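Local coordinates for protein endonuclease V isoform X2 (Ciona intestinalis, PDB 6OZI) that probably cleaves nucleic acid strands near inosine, on its 3' side, as a metal-dependent endonuclease of the RNase H clan, and is seen here bound to inosine-containing nucleic acid, at residues A[44-47]-A[48-51]; A[231-234]-A[235-239]; A[160-163]-A[164-168]; A[177-180]-A[181-184]. The protein carries 1 engineered substitution. One frame throughout, in Å; residues are numbered along the deposited sequence.

Interaction 1: A[44-47]-A[48-51]. With nucleotides of chain C; nucleotides of chain D.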
# COMPACT_ATOMS: atom_id res chain seq x y z
N SER A 44 7.07 -0.12 -13.90
CA SER A 44 7.49 -0.25 -12.52
C SER A 44 9.00 -0.40 -12.48
O SER A 44 9.60 -0.97 -13.40
CB SER A 44 6.81 -1.45 -11.87
OG SER A 44 7.20 -1.61 -10.52
N TYR A 45 9.64 0.10 -11.43
CA TYR A 45 11.09 0.02 -11.37
C TYR A 45 11.55 -0.29 -9.95
O TYR A 45 10.87 0.03 -8.97
CB TYR A 45 11.75 1.30 -11.89
CG TYR A 45 11.56 2.51 -11.01
CD1 TYR A 45 10.41 3.30 -11.11
CD2 TYR A 45 12.52 2.87 -10.07
CE1 TYR A 45 10.24 4.41 -10.31
CE2 TYR A 45 12.36 3.98 -9.26
CZ TYR A 45 11.21 4.74 -9.38
OH TYR A 45 11.06 5.84 -8.57
N SER A 46 12.72 -0.92 -9.85
CA SER A 46 13.30 -1.29 -8.56
C SER A 46 14.26 -0.21 -8.08
O SER A 46 15.07 0.31 -8.86
CB SER A 46 14.04 -2.62 -8.66
OG SER A 46 14.49 -3.05 -7.39
N LYS A 47 14.15 0.14 -6.80
CA LYS A 47 15.13 1.01 -6.18
C LYS A 47 16.32 0.25 -5.61
O LYS A 47 17.38 0.85 -5.40
CB LYS A 47 14.46 1.84 -5.08
CG LYS A 47 13.66 3.02 -5.64
CD LYS A 47 13.23 3.98 -4.56
CE LYS A 47 12.66 5.26 -5.18
NZ LYS A 47 12.48 6.34 -4.17
N ILE A 48 16.16 -1.05 -5.35
CA ILE A 48 17.28 -1.90 -4.92
C ILE A 48 18.25 -2.12 -6.08
O ILE A 48 19.44 -1.81 -5.97
CB ILE A 48 16.74 -3.23 -4.37
CG1 ILE A 48 15.49 -2.98 -3.52
CG2 ILE A 48 17.81 -3.94 -3.57
CD1 ILE A 48 14.71 -4.24 -3.17
N ASN A 49 17.76 -2.69 -7.18
CA ASN A 49 18.53 -2.91 -8.41
C ASN A 49 18.05 -1.89 -9.43
O ASN A 49 17.01 -2.08 -10.06
CB ASN A 49 18.35 -4.33 -8.93
CG ASN A 49 18.05 -5.33 -7.84
OD1 ASN A 49 18.97 -5.87 -7.21
ND2 ASN A 49 16.77 -5.59 -7.60
N HIS A 50 18.82 -0.81 -9.60
CA HIS A 50 18.38 0.32 -10.42
C HIS A 50 18.08 -0.08 -11.86
O HIS A 50 17.19 0.50 -12.49
CB HIS A 50 19.44 1.42 -10.38
CG HIS A 50 19.39 2.26 -9.14
ND1 HIS A 50 19.10 3.60 -9.16
CD2 HIS A 50 19.58 1.93 -7.84
CE1 HIS A 50 19.12 4.08 -7.93
NE2 HIS A 50 19.41 3.08 -7.11
N GLU A 51 18.82 -1.05 -12.40
CA GLU A 51 18.61 -1.45 -13.79
C GLU A 51 17.27 -2.15 -13.98
O GLU A 51 16.64 -2.02 -15.04
CB GLU A 51 19.75 -2.38 -14.22
CG GLU A 51 19.65 -3.79 -13.62
CD GLU A 51 20.08 -3.87 -12.17
OE1 GLU A 51 20.46 -2.84 -11.58
OE2 GLU A 51 20.02 -4.99 -11.60
P DA C 8 6.63 1.37 -8.54
OP1 DA C 8 7.36 0.12 -8.86
OP2 DA C 8 5.21 1.29 -8.13
O5' DA C 8 7.45 2.13 -7.40
C5' DA C 8 8.86 2.33 -7.55
C4' DA C 8 9.56 2.45 -6.20
O4' DA C 8 9.39 3.78 -5.67
C3' DA C 8 9.07 1.50 -5.11
O3' DA C 8 10.15 1.22 -4.25
C2' DA C 8 7.99 2.32 -4.41
C1' DA C 8 8.52 3.75 -4.55
N9 DA C 8 7.48 4.74 -4.79
C8 DA C 8 6.42 4.66 -5.65
N7 DA C 8 5.66 5.73 -5.67
C5 DA C 8 6.27 6.58 -4.75
C6 DA C 8 5.95 7.88 -4.29
N6 DA C 8 4.89 8.58 -4.72
N1 DA C 8 6.77 8.43 -3.38
C2 DA C 8 7.82 7.73 -2.95
N3 DA C 8 8.21 6.51 -3.29
C4 DA C 8 7.38 5.98 -4.21
P DT C 7 2.89 6.05 -12.30
OP1 DT C 7 2.10 4.97 -12.91
OP2 DT C 7 2.24 6.97 -11.34
O5' DT C 7 4.19 5.45 -11.60
C5' DT C 7 5.00 4.47 -12.25
C4' DT C 7 6.17 4.09 -11.37
O4' DT C 7 6.81 5.30 -10.87
C3' DT C 7 5.78 3.27 -10.12
O3' DT C 7 6.77 2.33 -9.83
C2' DT C 7 5.69 4.34 -9.04
C1' DT C 7 6.81 5.29 -9.46
N1 DT C 7 6.61 6.66 -8.93
C2 DT C 7 7.52 7.16 -8.04
O2 DT C 7 8.52 6.56 -7.69
N3 DT C 7 7.23 8.42 -7.57
C4 DT C 7 6.13 9.20 -7.89
O4 DT C 7 5.96 10.32 -7.41
C5 DT C 7 5.20 8.61 -8.82
C7 DT C 7 3.97 9.37 -9.25
C6 DT C 7 5.48 7.37 -9.29
P DC D 18 15.13 8.89 -3.66
OP1 DC D 18 15.26 7.49 -4.12
OP2 DC D 18 15.71 9.32 -2.38
O5' DC D 18 15.70 9.90 -4.79
C5' DC D 18 15.22 9.82 -6.15
C4' DC D 18 15.72 11.00 -6.98
O4' DC D 18 14.68 11.99 -7.10
C3' DC D 18 16.95 11.71 -6.41
O3' DC D 18 18.10 11.32 -7.15
C2' DC D 18 16.66 13.21 -6.59
C1' DC D 18 15.14 13.29 -6.78
N1 DC D 18 14.39 13.74 -5.59
C2 DC D 18 13.10 14.27 -5.74
O2 DC D 18 12.62 14.38 -6.88
N3 DC D 18 12.41 14.66 -4.64
C4 DC D 18 12.95 14.52 -3.43
N4 DC D 18 12.23 14.91 -2.37
C5 DC D 18 14.26 13.97 -3.25
C6 DC D 18 14.93 13.60 -4.34
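Ser46 meets Ile48 and Asn49 where the chain leaves strand 37-45 and turns toward its antiparallel neighbour, strand 52-61. This is the connection of a beta hairpin, and Ser46 OG caps its start much as in an ST turn, though the bond from Ile48 N is weak. Among the protein hydrogen bonds, the Ser46 hydroxyl faces three donors. Asn49 N gives OG the straightest bond, 3.3 Å at 163°, while Ile48 N reaches the same OG at 3.3 Å and bends to 126°. The side-chain amide of Asn49 adds another weak bond from ND2. OG gets there because it stands trans to the backbone N (chi1 -174°), which turns it toward the N-H groups of Ile48 and Asn49; it is also hydrogen-bonded to Glu244 at the C terminus. Beyond these bonds, Ser46 CB lies 3.3 Å from Asn49 O, and the His50 ring comes obliquely to the Lys47 carbonyl, CD2 being 3.5 Å from Lys47 O.

The contacts with nucleic acid come from the other side chains of 44-47. Tyr45 OH gives its proton to O2 of DT7 of chain C at 2.8 Å. C5' of DA8 of chain C sits over one face of the ring, offset toward the rim, and O4' of DT7 meets the edge in plane; Arg89 adds a cation-pi contact. Lys47 spans two nucleic-acid chains: its extended side chain passes DA8 of chain C, with CE 3.6 Å from O4', and NZ then donates to OP1 of DC18 of chain D at 3.0 Å.

Interaction 2: A[231-234]-A[235-239]. Engineered in segment 231-234: Asn233 (natural residue Asp).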
# COMPACT_ATOMS: atom_id res chain seq x y z
N MET A 231 -4.85 -0.82 -14.15
CA MET A 231 -4.43 -2.19 -14.41
C MET A 231 -2.96 -2.25 -14.84
O MET A 231 -2.20 -3.08 -14.32
CB MET A 231 -5.36 -2.83 -15.43
CG MET A 231 -6.78 -2.89 -14.91
SD MET A 231 -6.80 -3.79 -13.35
CE MET A 231 -8.53 -3.68 -12.88
N ALA A 232 -2.55 -1.38 -15.76
CA ALA A 232 -1.14 -1.38 -16.19
C ALA A 232 -0.20 -1.15 -15.02
O ALA A 232 0.82 -1.84 -14.87
CB ALA A 232 -0.91 -0.34 -17.29
N ASN A 233 -0.54 -0.18 -14.16
CA ASN A 233 0.27 0.09 -12.97
C ASN A 233 0.31 -1.12 -12.04
O ASN A 233 1.39 -1.54 -11.59
CB ASN A 233 -0.29 1.33 -12.26
CG ASN A 233 0.44 1.65 -10.97
OD1 ASN A 233 -0.13 1.57 -9.88
ND2 ASN A 233 1.72 2.02 -11.07
N LYS A 234 -0.85 -1.75 -11.81
CA LYS A 234 -0.88 -2.88 -10.89
C LYS A 234 -0.02 -4.04 -11.39
O LYS A 234 0.87 -4.51 -10.67
CB LYS A 234 -2.32 -3.34 -10.63
CG LYS A 234 -2.37 -4.60 -9.77
CD LYS A 234 -3.79 -5.06 -9.43
CE LYS A 234 -4.61 -5.38 -10.66
NZ LYS A 234 -6.00 -5.74 -10.27
N TRP A 235 -0.25 -4.49 -12.62
CA TRP A 235 0.44 -5.69 -13.08
C TRP A 235 1.94 -5.44 -13.25
O TRP A 235 2.76 -6.32 -12.94
CB TRP A 235 -0.17 -6.22 -14.39
CG TRP A 235 -1.67 -6.50 -14.32
CD1 TRP A 235 -2.63 -5.99 -15.14
CD2 TRP A 235 -2.36 -7.35 -13.38
NE1 TRP A 235 -3.86 -6.47 -14.79
CE2 TRP A 235 -3.72 -7.30 -13.71
CE3 TRP A 235 -1.95 -8.14 -12.30
CZ2 TRP A 235 -4.69 -8.02 -13.00
CZ3 TRP A 235 -2.91 -8.86 -11.60
CH2 TRP A 235 -4.26 -8.79 -11.95
N SER A 236 2.33 -4.24 -13.72
CA SER A 236 3.76 -3.95 -13.80
C SER A 236 4.40 -4.04 -12.42
O SER A 236 5.46 -4.67 -12.26
CB SER A 236 4.00 -2.58 -14.43
OG SER A 236 3.53 -1.54 -13.59
N ARG A 237 3.76 -3.45 -11.40
CA ARG A 237 4.33 -3.45 -10.05
C ARG A 237 4.41 -4.86 -9.48
O ARG A 237 5.43 -5.25 -8.90
CB ARG A 237 3.48 -2.59 -9.11
CG ARG A 237 4.05 -2.53 -7.70
CD ARG A 237 3.08 -1.93 -6.68
NE ARG A 237 2.48 -0.66 -7.09
CZ ARG A 237 1.18 -0.53 -7.35
NH1 ARG A 237 0.37 -1.58 -7.22
NH2 ARG A 237 0.68 0.65 -7.71
N LYS A 238 3.33 -5.63 -9.63
CA LYS A 238 3.29 -6.97 -9.07
C LYS A 238 4.38 -7.85 -9.68
O LYS A 238 5.11 -8.54 -8.96
CB LYS A 238 1.90 -7.57 -9.29
CG LYS A 238 1.76 -9.03 -8.90
CD LYS A 238 0.34 -9.52 -9.15
CE LYS A 238 0.20 -11.02 -8.89
NZ LYS A 238 -1.21 -11.48 -9.03
N GLU A 239 4.51 -7.80 -11.00
CA GLU A 239 5.57 -8.59 -11.62
C GLU A 239 6.94 -8.12 -11.16
O GLU A 239 7.82 -8.95 -10.91
CB GLU A 239 5.46 -8.53 -13.15
CG GLU A 239 6.55 -9.32 -13.88
CD GLU A 239 6.45 -10.83 -13.67
OE1 GLU A 239 5.40 -11.31 -13.20
OE2 GLU A 239 7.44 -11.53 -13.97
O HOH W 1 3.88 0.73 -12.35
O HOH W 2 2.95 2.17 -8.46
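Trp235 carries the methylene end of Lys234 on one face of its indole. Lys234 CE stands 3.6 Å from the six-ring centroid, a CH-pi contact over the face, and NZ lies off-centre at 4.3 Å as a cation-pi partner. The bend at chi3 (60°) brings CE over the ring. Met231 SD approaches the five-membered ring obliquely, 5.0 Å from its centroid, as a Met-aromatic contact. Cys56, Val58 and Met70 of the sheet also touch the indole, and Trp235 NE1 is hydrogen-bonded to Gln67.

The second flat pair, Asn233 (an engineered residue) and Arg237, lies on another side of the helix, the amide and guanidinium planes 79° apart. Water 2 joins them, accepting from Asn233 ND2 at 2.9 Å and from Arg237 NH2 at 2.8 Å. Ser236 OG lies 3.0 Å from Ala232 O and 2.9 Å from Asn233 O, and is hydrogen-bonded with water 1.

Trp235 thus packs on the sheet, while Lys234, Asn233 and, by a weak long ion pair, Arg237 approach bound phosphates. The amide N-H groups of Asn233 are shared between Asp42 and water, leaving a hydrated polar patch next to a phosphate.

Interaction 3: A[160-163]-A[164-168]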
# COMPACT_ATOMS: atom_id res chain seq x y z
N VAL A 160 -4.10 26.85 -9.10
CA VAL A 160 -4.99 25.93 -9.80
C VAL A 160 -5.88 25.20 -8.80
O VAL A 160 -7.09 25.05 -9.01
CB VAL A 160 -4.19 24.94 -10.65
CG1 VAL A 160 -5.10 23.82 -11.17
CG2 VAL A 160 -3.50 25.66 -11.80
N ILE A 161 -5.28 24.72 -7.71
CA ILE A 161 -6.06 23.99 -6.72
C ILE A 161 -7.11 24.88 -6.07
O ILE A 161 -8.26 24.47 -5.88
CB ILE A 161 -5.12 23.36 -5.67
CG1 ILE A 161 -4.24 22.30 -6.33
CG2 ILE A 161 -5.91 22.76 -4.53
CD1 ILE A 161 -5.04 21.31 -7.16
N SER A 162 -6.74 26.12 -5.72
CA SER A 162 -7.73 27.00 -5.09
C SER A 162 -8.85 27.34 -6.06
O SER A 162 -10.02 27.37 -5.68
CB SER A 162 -7.06 28.26 -4.54
OG SER A 162 -6.69 29.14 -5.59
N GLN A 163 -8.51 27.59 -7.33
CA GLN A 163 -9.53 27.82 -8.35
C GLN A 163 -10.46 26.62 -8.48
O GLN A 163 -11.67 26.77 -8.67
CB GLN A 163 -8.89 28.17 -9.69
CG GLN A 163 -9.89 28.71 -10.71
CD GLN A 163 -9.26 29.13 -12.04
OE1 GLN A 163 -8.04 29.09 -12.20
NE2 GLN A 163 -10.09 29.54 -12.98
N PHE A 164 -9.89 25.41 -8.41
CA PHE A 164 -10.72 24.21 -8.52
C PHE A 164 -11.63 24.04 -7.31
O PHE A 164 -12.77 23.58 -7.45
CB PHE A 164 -9.86 22.96 -8.70
CG PHE A 164 -10.67 21.73 -8.97
CD1 PHE A 164 -11.09 21.42 -10.26
CD2 PHE A 164 -11.06 20.90 -7.93
CE1 PHE A 164 -11.86 20.29 -10.50
CE2 PHE A 164 -11.83 19.77 -8.16
CZ PHE A 164 -12.23 19.47 -9.45
N LYS A 165 -11.15 24.37 -6.11
CA LYS A 165 -12.01 24.27 -4.93
C LYS A 165 -13.14 25.29 -4.99
O LYS A 165 -14.30 24.98 -4.66
CB LYS A 165 -11.20 24.43 -3.65
CG LYS A 165 -10.28 23.26 -3.36
CD LYS A 165 -9.43 23.52 -2.12
CE LYS A 165 -8.51 22.35 -1.85
NZ LYS A 165 -7.50 22.66 -0.82
N ARG A 166 -12.82 26.52 -5.42
CA ARG A 166 -13.87 27.52 -5.64
C ARG A 166 -14.88 27.01 -6.67
O ARG A 166 -16.08 27.25 -6.53
CB ARG A 166 -13.26 28.84 -6.10
CG ARG A 166 -12.42 29.54 -5.04
CD ARG A 166 -12.14 31.01 -5.39
NE ARG A 166 -11.43 31.15 -6.66
CZ ARG A 166 -10.10 31.05 -6.80
NH1 ARG A 166 -9.33 30.81 -5.75
NH2 ARG A 166 -9.55 31.20 -7.99
N LEU A 167 -14.40 26.29 -7.69
CA LEU A 167 -15.32 25.69 -8.65
C LEU A 167 -16.20 24.65 -7.99
O LEU A 167 -17.42 24.62 -8.23
CB LEU A 167 -14.53 25.06 -9.81
CG LEU A 167 -15.37 24.26 -10.81
CD1 LEU A 167 -16.30 25.17 -11.64
CD2 LEU A 167 -14.49 23.42 -11.68
N ARG A 168 -15.61 23.79 -7.16
CA ARG A 168 -16.39 22.75 -6.50
C ARG A 168 -17.52 23.35 -5.67
O ARG A 168 -18.62 22.80 -5.63
CB ARG A 168 -15.49 21.89 -5.61
CG ARG A 168 -14.66 20.87 -6.38
CD ARG A 168 -15.53 19.87 -7.15
NE ARG A 168 -16.04 18.80 -6.30
CZ ARG A 168 -16.92 17.88 -6.70
NH1 ARG A 168 -17.40 17.91 -7.94
NH2 ARG A 168 -17.33 16.94 -5.86
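Ser162 and Arg166, one turn apart on helix 157-169, meet through their polar ends: Arg166 NH1 donates to Ser162 OG at 3.1 Å with a bent angle of 138°, the hydroxyl lying 26° out of the guanidinium plane. The same guanidinium lays one face over the helix backbone, with Gln163 CA and Ser162 O each 3.4 Å above its plane and offset toward the rim. Its plane and the Gln163 amide are nearly parallel, but the two groups do not stack; Arg166 NH2 touches Gln163 through CB, at 3.5 Å. Lys165 runs back along the helix, its CE reaching 3.8 Å from Ile161 CG2, with NZ close by.

What positions these groups is the next shell. Arg166 CG is trans to its carbonyl carbon, and the bend at chi3 (-59°) turns the guanidinium back over the preceding turn. Ser162 OG is itself hydrogen-bonded to Glu159 O in the turn before, which, with a weaker bond to Thr158 O, probably helps orient the hydroxyl. Beneath the side chains the main-chain ladder is regular, with Arg166 N bonded to Ser162 O at 2.9 Å and Leu167 N to Gln163 O at 2.9 Å.

Outward, Val160, Phe164 and Leu167 turn to strand 174-179, touching Leu175 and Ile177, and Phe164 also meets Pro199. A charged outer flank and an apolar inner one of this kind mark an amphipathic helix, here packed against an outermost strand of this chain's RNase H-like sheet.

Interaction 4: A[177-180]-A[181-184]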
# COMPACT_ATOMS: atom_id res chain seq x y z
N ILE A 177 -7.29 24.30 -17.32
CA ILE A 177 -5.99 24.78 -16.90
C ILE A 177 -5.39 25.56 -18.06
O ILE A 177 -5.34 25.05 -19.19
CB ILE A 177 -5.08 23.62 -16.45
CG1 ILE A 177 -5.61 23.02 -15.15
CG2 ILE A 177 -3.64 24.08 -16.30
CD1 ILE A 177 -5.00 21.68 -14.78
N ILE A 178 -4.99 26.81 -17.81
CA ILE A 178 -4.71 27.76 -18.88
C ILE A 178 -3.30 28.31 -18.74
O ILE A 178 -2.87 28.67 -17.64
CB ILE A 178 -5.74 28.90 -18.87
CG1 ILE A 178 -7.12 28.39 -19.31
CG2 ILE A 178 -5.30 30.06 -19.74
CD1 ILE A 178 -8.27 29.31 -18.92
N SER A 179 -2.63 28.46 -19.87
CA SER A 179 -1.38 29.21 -19.96
C SER A 179 -1.68 30.67 -20.20
O SER A 179 -2.28 31.02 -21.22
CB SER A 179 -0.51 28.67 -21.11
OG SER A 179 0.42 29.65 -21.55
N THR A 180 -1.25 31.53 -19.28
CA THR A 180 -1.42 32.97 -19.47
C THR A 180 -0.40 33.55 -20.43
O THR A 180 -0.61 34.65 -20.94
CB THR A 180 -1.32 33.71 -18.13
OG1 THR A 180 -0.09 33.37 -17.48
CG2 THR A 180 -2.48 33.33 -17.22
N GLU A 181 0.68 32.82 -20.71
CA GLU A 181 1.68 33.32 -21.64
C GLU A 181 1.27 33.06 -23.08
O GLU A 181 1.55 33.89 -23.95
CB GLU A 181 3.03 32.64 -21.34
CG GLU A 181 4.11 32.84 -22.40
CD GLU A 181 4.86 34.14 -22.22
OE1 GLU A 181 4.71 34.78 -21.15
OE2 GLU A 181 5.61 34.53 -23.14
N LYS A 182 0.59 31.95 -23.34
CA LYS A 182 0.10 31.62 -24.67
C LYS A 182 -1.41 31.77 -24.82
O LYS A 182 -1.91 31.61 -25.94
CB LYS A 182 0.52 30.19 -25.04
CG LYS A 182 2.02 30.00 -25.08
CD LYS A 182 2.70 31.09 -25.92
CE LYS A 182 4.16 30.77 -26.19
NZ LYS A 182 4.82 31.82 -27.03
N ASN A 183 -2.14 32.06 -23.74
CA ASN A 183 -3.59 32.28 -23.80
C ASN A 183 -4.29 31.07 -24.43
O ASN A 183 -5.05 31.20 -25.39
CB ASN A 183 -3.92 33.57 -24.56
CG ASN A 183 -5.37 34.01 -24.36
OD1 ASN A 183 -5.86 34.06 -23.24
ND2 ASN A 183 -6.05 34.32 -25.46
N GLU A 184 -4.01 29.89 -23.89
CA GLU A 184 -4.59 28.66 -24.41
C GLU A 184 -4.81 27.68 -23.27
O GLU A 184 -4.15 27.74 -22.23
CB GLU A 184 -3.69 28.02 -25.49
CG GLU A 184 -2.31 27.61 -24.98
CD GLU A 184 -1.39 27.01 -26.04
OE1 GLU A 184 -1.88 26.70 -27.16
OE2 GLU A 184 -0.18 26.85 -25.76
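Ser179 faces both Asn183 and Glu184 across the turn of a beta hairpin, a G1 beta bulge closing strand 174-179 onto strand 184-190. Ser179 and Glu184 form the antiparallel hydrogen-bonded pair: Ser179 N gives Glu184 O a sound bond of 2.9 Å, whereas Asn183 N and Glu184 N reach Ser179 O only weakly. Asn183 takes the left-handed backbone conformation (phi 56°) that the bulge needs.

The Ser179 hydroxyl receives N-H groups of the turn. OG lies roughly trans to its backbone N (chi1 158°), which carries it into the loop, where Lys182 N donates to it at 2.9 Å and Glu181 N weakly at 3.3 Å. Asp153 OD1 is hydrogen-bonded to the same hydroxyl. Lys182 CB packs 3.5 Å from Ser179 OG before its chain bends at chi2 and leads away. Glu184 points to the same face of the sheet as Ser179; its chain is extended at chi2 and ends in a salt bridge of OE2 with Arg125. Thr180 OG1 makes a weak hydrogen bond to the backbone of Asp153.

Beside the bulge, Ile178 stands against the Glu184 carbonyl: its CG2 is 3.6 Å from Glu184 O, and its CA makes a CA-H...O contact of 3.4 Å with that oxygen.

How the interactions relate
From the N terminus the order is interaction 1, 3, 4, then 2; all lie in series, each within one unbroken run of residues, and none nests or crosses. Interaction 1 shapes the connection from strand 37-45 to strand 52-61, and interaction 4 the one from strand 174-179 to strand 184-190, on opposite sides of the chain's centre yet on the same sheet. Interaction 3 lies in the helix just before strand 174-179; it meets interaction 4 where Val160 CG1 is 4.1 Å from Ile177 CG1. Far along the chain, interaction 2 returns to interaction 1, Ser44 packing on Ser236 and Arg237, so that helix 227-243 is joined to the first strand near the bound nucleic acid.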